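Local coordinates for probable primosomal replication protein n (Ralstonia solanacearum, PDB 4FDB), which probably binds single-stranded DNA as a homodimer and helps the PriA helicase restart stalled replication forks by bringing primosome proteins together, at residues Ser60-Asp63 with Arg64-Pro67. The protein carries 3 engineered substitutions. Residues are numbered along the deposited sequence; the frame is centred on the assembly and turned at random. Where two conformers were deposited one is given.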
ATOM      1  N   SER A  60      17.243 -11.968  -5.316  1.00 17.65           N
ATOM      2  CA  SER A  60      17.625 -13.110  -6.147  1.00 18.72           C
ATOM      3  C   SER A  60      16.405 -13.730  -6.827  1.00 23.48           C
ATOM      4  O   SER A  60      16.451 -14.108  -8.005  1.00 21.73           O
ATOM      5  CB  SER A  60      18.319 -14.167  -5.299  1.00 24.13           C
ATOM      6  OG  SER A  60      19.526 -13.665  -4.746  1.00 24.96           O
ATOM      7  N   VAL A  61      15.316 -13.839  -6.076  1.00 22.27           N
ATOM      8  CA  VAL A  61      14.087 -14.408  -6.608  1.00 22.10           C
ATOM      9  C   VAL A  61      13.529 -13.551  -7.743  1.00 19.41           C
ATOM     10  O   VAL A  61      13.186 -14.071  -8.802  1.00 23.62           O
ATOM     11  CB  VAL A  61      13.015 -14.574  -5.513  1.00 24.12           C
ATOM     12  CG1 VAL A  61      11.658 -14.924  -6.142  1.00 25.08           C
ATOM     13  CG2 VAL A  61      13.445 -15.639  -4.502  1.00 22.30           C
ATOM     14  N   LEU A  62      13.454 -12.244  -7.529  1.00 16.42           N
ATOM     15  CA  LEU A  62      12.906 -11.339  -8.543  1.00 17.04           C
ATOM     16  C   LEU A  62      13.781 -11.310  -9.779  1.00 21.66           C
ATOM     17  O   LEU A  62      13.284 -11.192 -10.902  1.00 21.59           O
ATOM     18  CB  LEU A  62      12.774  -9.916  -7.995  1.00 16.63           C
ATOM     19  CG  LEU A  62      11.601  -9.619  -7.072  1.00 23.57           C
ATOM     20  CD1 LEU A  62      11.761  -8.219  -6.501  1.00 23.18           C
ATOM     21  CD2 LEU A  62      10.296  -9.755  -7.844  1.00 24.07           C
ATOM     22  N   ASP A  63      15.088 -11.448  -9.571  1.00 18.96           N
ATOM     23  CA  ASP A  63      16.056 -11.366 -10.656  1.00 19.67           C
ATOM     24  C   ASP A  63      15.904 -12.491 -11.682  1.00 24.03           C
ATOM     25  O   ASP A  63      16.459 -12.412 -12.779  1.00 23.82           O
ATOM     26  CB  ASP A  63      17.482 -11.362 -10.090  1.00 22.94           C
ATOM     27  CG  ASP A  63      18.510 -10.860 -11.089  1.00 28.81           C
ATOM     28  OD1 ASP A  63      18.298  -9.783 -11.691  1.00 27.92           O
ATOM     29  OD2 ASP A  63      19.534 -11.548 -11.281  1.00 26.99           O
ATOM     30  N   ARG A  64      15.165 -13.539 -11.328  1.00 18.24           N
ATOM     31  CA  ARG A  64      14.976 -14.676 -12.224  0.50 20.22           C
ATOM     32  C   ARG A  64      13.554 -14.780 -12.772  1.00 20.06           C
ATOM     33  O   ARG A  64      13.224 -15.726 -13.485  1.00 22.96           O
ATOM     34  CB  ARG A  64      15.358 -15.991 -11.536  0.50 25.24           C
ATOM     35  CG  ARG A  64      14.470 -16.366 -10.363  0.50 27.96           C
ATOM     36  CD  ARG A  64      14.314 -17.873 -10.222  0.50 34.10           C
ATOM     37  NE  ARG A  64      13.904 -18.261  -8.872  0.50 38.76           N
ATOM     38  CZ  ARG A  64      12.657 -18.206  -8.416  0.50 34.91           C
ATOM     39  NH1 ARG A  64      11.678 -17.768  -9.195  0.50 32.99           N
ATOM     40  NH2 ARG A  64      12.389 -18.586  -7.174  0.50 31.12           N
ATOM     41  N   ILE A  65      12.717 -13.807 -12.456  1.00 17.64           N
ATOM     42  CA  ILE A  65      11.325 -13.847 -12.906  1.00 20.17           C
ATOM     43  C   ILE A  65      11.121 -13.059 -14.205  1.00 19.70           C
ATOM     44  O   ILE A  65      11.567 -11.921 -14.313  1.00 19.50           O
ATOM     45  CB  ILE A  65      10.397 -13.306 -11.812  1.00 23.08           C
ATOM     46  CG1 ILE A  65      10.410 -14.257 -10.610  1.00 22.80           C
ATOM     47  CG2 ILE A  65       8.979 -13.138 -12.343  1.00 23.15           C
ATOM     48  CD1 ILE A  65       9.637 -13.743  -9.430  1.00 25.02           C
ATOM     49  N   ALA A  66      10.454 -13.664 -15.185  1.00 19.14           N
ATOM     50  CA  ALA A  66      10.210 -13.003 -16.467  1.00 20.07           C
ATOM     51  C   ALA A  66       9.174 -11.891 -16.327  1.00 20.70           C
ATOM     52  O   ALA A  66       8.131 -12.086 -15.703  1.00 20.84           O
ATOM     53  CB  ALA A  66       9.730 -14.007 -17.494  1.00 26.50           C
ATOM     54  N   PRO A  67       9.461 -10.719 -16.913  1.00 20.20           N
ATOM     55  CA  PRO A  67       8.410  -9.704 -17.031  1.00 19.39           C
ATOM     56  C   PRO A  67       7.181 -10.288 -17.731  1.00 17.98           C
ATOM     57  O   PRO A  67       7.305 -11.035 -18.708  1.00 19.80           O
ATOM     58  CB  PRO A  67       9.075  -8.626 -17.888  1.00 25.94           C
ATOM     59  CG  PRO A  67      10.542  -8.736 -17.495  1.00 28.82           C
ATOM     60  CD  PRO A  67      10.760 -10.229 -17.407  1.00 24.79           C
TER
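Val61 and Leu62 meet Arg64 and Ile65 at the end of helix 57-62 of this OB-fold protein, where a type I beta turn runs from Leu62 to Ile65 and the loop leading to strand 70-79 begins. In the fold this short helix follows the third strand.

Two backbone hydrogen bonds shape the helix end. Ile65 N donates to Leu62 O at 3.1 Å and closes the beta turn. Arg64 N donates to Val61 O at 3.3 Å, one residue earlier in the chain. Both bonds join N of residue i+3 to O of residue i, as in a 3-10 turn. The alpha-helical pairing is not made here, since Arg64 N lies 3.6 Å from Ser60 O.

Three apolar side chains meet here. Ile65 runs alongside Val61, and its CD1 lies 4.0 Å from Val61 CG1. The same Ile65 methyl is 4.3 Å from Leu62 CD2. Ile65 and Leu62 are buried, and both rest on Leu94 of strand 87-96. Leu62 also touches Val27 and Cys29 of strand 25-37, while Ile65 reaches Leu11 of strand 3-19. The helix end and its loop thus share one hydrophobic layer against the sheet.

Arg64 lies on the exposed side, in one of two deposited conformers. In this conformer its CG sits between the backbone N and the carbonyl carbon (chi1 65°), which puts Arg64 CG 3.1 Å from Val61 O. The bent chain then runs beside Val61. The guanidinium contact is tentative: Val61 CG1 covers one face, 3.9 Å from Arg64 NH2.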